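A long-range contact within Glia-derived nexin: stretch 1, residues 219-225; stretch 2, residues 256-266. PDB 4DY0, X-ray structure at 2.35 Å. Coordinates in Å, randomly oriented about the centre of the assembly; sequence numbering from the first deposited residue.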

# COMPACT_ATOMS: atom_id res chain seq x y z
N TRP A 219 7.24 15.09 -19.36
CA TRP A 219 6.03 15.64 -18.75
C TRP A 219 4.96 14.59 -18.50
O TRP A 219 4.88 13.58 -19.20
CB TRP A 219 5.46 16.76 -19.62
CG TRP A 219 6.25 18.01 -19.48
CD1 TRP A 219 7.41 18.31 -20.13
CD2 TRP A 219 5.96 19.11 -18.62
NE1 TRP A 219 7.86 19.55 -19.72
CE2 TRP A 219 6.99 20.06 -18.80
CE3 TRP A 219 4.93 19.40 -17.72
CZ2 TRP A 219 7.02 21.27 -18.11
CZ3 TRP A 219 4.96 20.61 -17.03
CH2 TRP A 219 6.00 21.53 -17.24
N TYR A 220 4.15 14.84 -17.48
CA TYR A 220 3.04 13.96 -17.15
C TYR A 220 1.90 14.73 -16.51
O TYR A 220 2.10 15.84 -15.99
CB TYR A 220 3.51 12.81 -16.25
CG TYR A 220 3.98 13.22 -14.86
CD1 TYR A 220 3.11 13.21 -13.79
CD2 TYR A 220 5.31 13.59 -14.64
CE1 TYR A 220 3.54 13.57 -12.52
CE2 TYR A 220 5.74 13.95 -13.37
CZ TYR A 220 4.85 13.93 -12.31
OH TYR A 220 5.25 14.29 -11.05
N ASN A 221 0.70 14.16 -16.57
CA ASN A 221 -0.50 14.78 -16.02
C ASN A 221 -0.97 14.05 -14.77
O ASN A 221 -0.74 12.85 -14.63
CB ASN A 221 -1.62 14.80 -17.06
CG ASN A 221 -1.24 15.54 -18.33
OD1 ASN A 221 -0.89 16.72 -18.29
ND2 ASN A 221 -1.31 14.85 -19.46
N PHE A 222 -1.65 14.76 -13.88
CA PHE A 222 -2.18 14.14 -12.67
C PHE A 222 -3.52 14.74 -12.26
O PHE A 222 -3.80 15.90 -12.52
CB PHE A 222 -1.18 14.20 -11.52
CG PHE A 222 -0.55 15.55 -11.34
CD1 PHE A 222 -1.11 16.48 -10.48
CD2 PHE A 222 0.61 15.89 -12.03
CE1 PHE A 222 -0.54 17.73 -10.32
CE2 PHE A 222 1.19 17.13 -11.87
CZ PHE A 222 0.62 18.05 -11.01
N ILE A 223 -4.33 13.92 -11.60
CA ILE A 223 -5.66 14.35 -11.20
C ILE A 223 -6.03 13.81 -9.82
O ILE A 223 -5.57 12.74 -9.42
CB ILE A 223 -6.71 13.90 -12.24
CG1 ILE A 223 -8.09 14.45 -11.88
CG2 ILE A 223 -6.73 12.39 -12.36
CD1 ILE A 223 -9.07 14.42 -13.04
N GLU A 224 -6.84 14.57 -9.10
CA GLU A 224 -7.36 14.13 -7.81
C GLU A 224 -8.86 13.82 -7.89
O GLU A 224 -9.66 14.65 -8.33
CB GLU A 224 -7.10 15.18 -6.73
CG GLU A 224 -7.51 14.73 -5.34
CD GLU A 224 -7.36 15.82 -4.30
OE1 GLU A 224 -7.73 16.98 -4.60
OE2 GLU A 224 -6.87 15.53 -3.19
N LEU A 225 -9.23 12.62 -7.47
CA LEU A 225 -10.63 12.23 -7.42
C LEU A 225 -11.00 11.95 -5.98
O LEU A 225 -10.64 10.91 -5.43
CB LEU A 225 -10.86 10.97 -8.25
CG LEU A 225 -10.58 11.01 -9.75
CD1 LEU A 225 -9.19 11.52 -10.03
CD2 LEU A 225 -10.76 9.62 -10.31
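Stretch 2 (256-266) KTIDSWMSIMV

What holds the middle of this contact together? The answer is a pair of aromatic rings, F222 from the strand and W261 from the helix. The F222 ring lies face-to-face on the five-membered ring of W261, with centroids 3.9 Å apart and planes only 14° from parallel. The backbones are also in register here: the CA atoms of F222 and W261 are 7.8 Å apart, and the CA-to-CB bonds of both residues point toward the opposing stretch. The stack reaches back to the root of the tryptophan side chain, where F222 CE1 comes within 3.5 Å of W261 CB. F222 takes the p rotamer and W261 the m rotamer, and both residues are buried.

How does the chain of stretch 2 run over the strand? Residues 219-225 are extended throughout, whereas 256-262 are the last part of a helix that begins earlier in the chain. The two axes cross at -79°, close to perpendicular, and approach to 10.4 Å, a separation filled by side chains. Such a steep crossing lets the helix meet the strand over a short length, and W261, near the helix end, carries much of the contact. Helical hydrogen bonding runs through M262 N to I258 O at 3.1 Å; S263 is the first residue to leave helical phi/psi. The turn that follows is tied back to the helix, since I264 N and M265 N each donate to W261 O at 2.8 Å. K256 and D259 are out of reach of the strand.

What surrounds the stacked rings? The turn after the helix brings I264 and M265 toward the strand. M265 CG packs at the edge of the phenylalanine ring, 3.4 Å from F222 CE1, and its sulfur is also at that edge, with M265 SD 5.3 Å from the F222 ring centroid. I264 makes a lighter contact, its CG2 atom 4.1 Å from F222 CZ. Further along the strand, M265 SD lies 4.0 Å from E224 CB, so the methionine spans two strand residues whose side chains project on the same side. I223, between them, points away, as the alternation of a strand requires.

Where does the contact become polar? Toward the start of the strand, the indole nitrogen of W261 finds its acceptor in Y220: W261 NE1 donates to Y220 OH at 2.9 Å, with an N-H...O angle of 156°. W261 thus offers a ring face to F222 and its NE1 edge to Y220. The tyrosine and tryptophan rings also touch through carbon, Y220 CE1 lying 3.7 Å from W261 CZ2, and T257 CG2 sits 3.8 Å from Y220 OH. At the other margin, M262 starts away from the strand but its end returns, placing M262 CE 4.4 Å from E224 OE2; both carboxylate oxygens of E224 are hydrogen-bonded elsewhere in the structure.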

# COMPACT_ATOMS: atom_id res chain seq x y z
N LYS A 256 7.20 14.34 -1.14
CA LYS A 256 7.48 15.69 -1.62
C LYS A 256 6.81 15.92 -2.96
O LYS A 256 6.24 16.98 -3.20
CB LYS A 256 8.99 15.93 -1.72
CG LYS A 256 9.69 15.98 -0.37
N THR A 257 6.88 14.92 -3.83
CA THR A 257 6.25 14.98 -5.14
C THR A 257 4.75 15.21 -4.98
O THR A 257 4.18 16.08 -5.64
CB THR A 257 6.47 13.67 -5.93
OG1 THR A 257 7.84 13.27 -5.83
CG2 THR A 257 6.10 13.85 -7.39
N ILE A 258 4.13 14.43 -4.11
CA ILE A 258 2.71 14.58 -3.84
C ILE A 258 2.39 15.98 -3.31
O ILE A 258 1.40 16.59 -3.71
CB ILE A 258 2.21 13.53 -2.84
CG1 ILE A 258 2.47 12.12 -3.37
CG2 ILE A 258 0.73 13.74 -2.53
CD1 ILE A 258 1.98 11.03 -2.45
N ASP A 259 3.24 16.49 -2.42
CA ASP A 259 3.09 17.85 -1.92
C ASP A 259 3.22 18.84 -3.07
O ASP A 259 2.51 19.84 -3.14
CB ASP A 259 4.13 18.16 -0.84
CG ASP A 259 3.93 17.33 0.41
OD1 ASP A 259 2.87 16.68 0.55
OD2 ASP A 259 4.84 17.33 1.27
N SER A 260 4.14 18.56 -3.98
CA SER A 260 4.35 19.42 -5.13
C SER A 260 3.08 19.46 -5.98
O SER A 260 2.66 20.53 -6.42
CB SER A 260 5.54 18.94 -5.95
OG SER A 260 5.76 19.78 -7.07
N TRP A 261 2.46 18.30 -6.21
CA TRP A 261 1.23 18.26 -6.99
C TRP A 261 0.18 19.14 -6.34
O TRP A 261 -0.51 19.91 -7.01
CB TRP A 261 0.68 16.83 -7.12
CG TRP A 261 1.57 15.87 -7.86
CD1 TRP A 261 2.69 16.19 -8.59
CD2 TRP A 261 1.41 14.45 -7.97
NE1 TRP A 261 3.24 15.05 -9.13
CE2 TRP A 261 2.47 13.97 -8.76
CE3 TRP A 261 0.48 13.54 -7.47
CZ2 TRP A 261 2.62 12.62 -9.07
CZ3 TRP A 261 0.63 12.20 -7.77
CH2 TRP A 261 1.69 11.75 -8.56
N MET A 262 0.06 19.03 -5.02
CA MET A 262 -0.94 19.79 -4.26
C MET A 262 -0.89 21.29 -4.56
O MET A 262 -1.93 21.95 -4.62
CB MET A 262 -0.76 19.56 -2.76
CG MET A 262 -0.99 18.12 -2.31
SD MET A 262 -2.65 17.53 -2.70
CE MET A 262 -2.67 15.96 -1.83
N SER A 263 0.31 21.83 -4.76
CA SER A 263 0.46 23.26 -5.01
C SER A 263 0.45 23.60 -6.50
O SER A 263 0.71 24.74 -6.88
CB SER A 263 1.74 23.79 -4.35
OG SER A 263 2.86 23.02 -4.73
N ILE A 264 0.15 22.61 -7.33
CA ILE A 264 0.03 22.83 -8.77
C ILE A 264 -1.40 22.60 -9.25
O ILE A 264 -1.86 23.25 -10.19
CB ILE A 264 0.96 21.91 -9.56
CG1 ILE A 264 2.42 22.15 -9.18
CG2 ILE A 264 0.74 22.11 -11.06
CD1 ILE A 264 3.38 21.18 -9.84
N MET A 265 -2.08 21.65 -8.61
CA MET A 265 -3.45 21.30 -8.99
C MET A 265 -4.40 22.46 -8.72
O MET A 265 -4.38 23.06 -7.65
CB MET A 265 -3.93 20.09 -8.20
CG MET A 265 -3.18 18.81 -8.47
SD MET A 265 -3.94 17.40 -7.64
CE MET A 265 -4.00 18.00 -5.96
N VAL A 266 -5.24 22.76 -9.71
CA VAL A 266 -6.33 23.70 -9.53
C VAL A 266 -7.58 23.02 -10.06
O VAL A 266 -7.50 22.21 -10.99
CB VAL A 266 -6.11 25.00 -10.32
CG1 VAL A 266 -4.97 25.80 -9.71
CG2 VAL A 266 -5.85 24.69 -11.79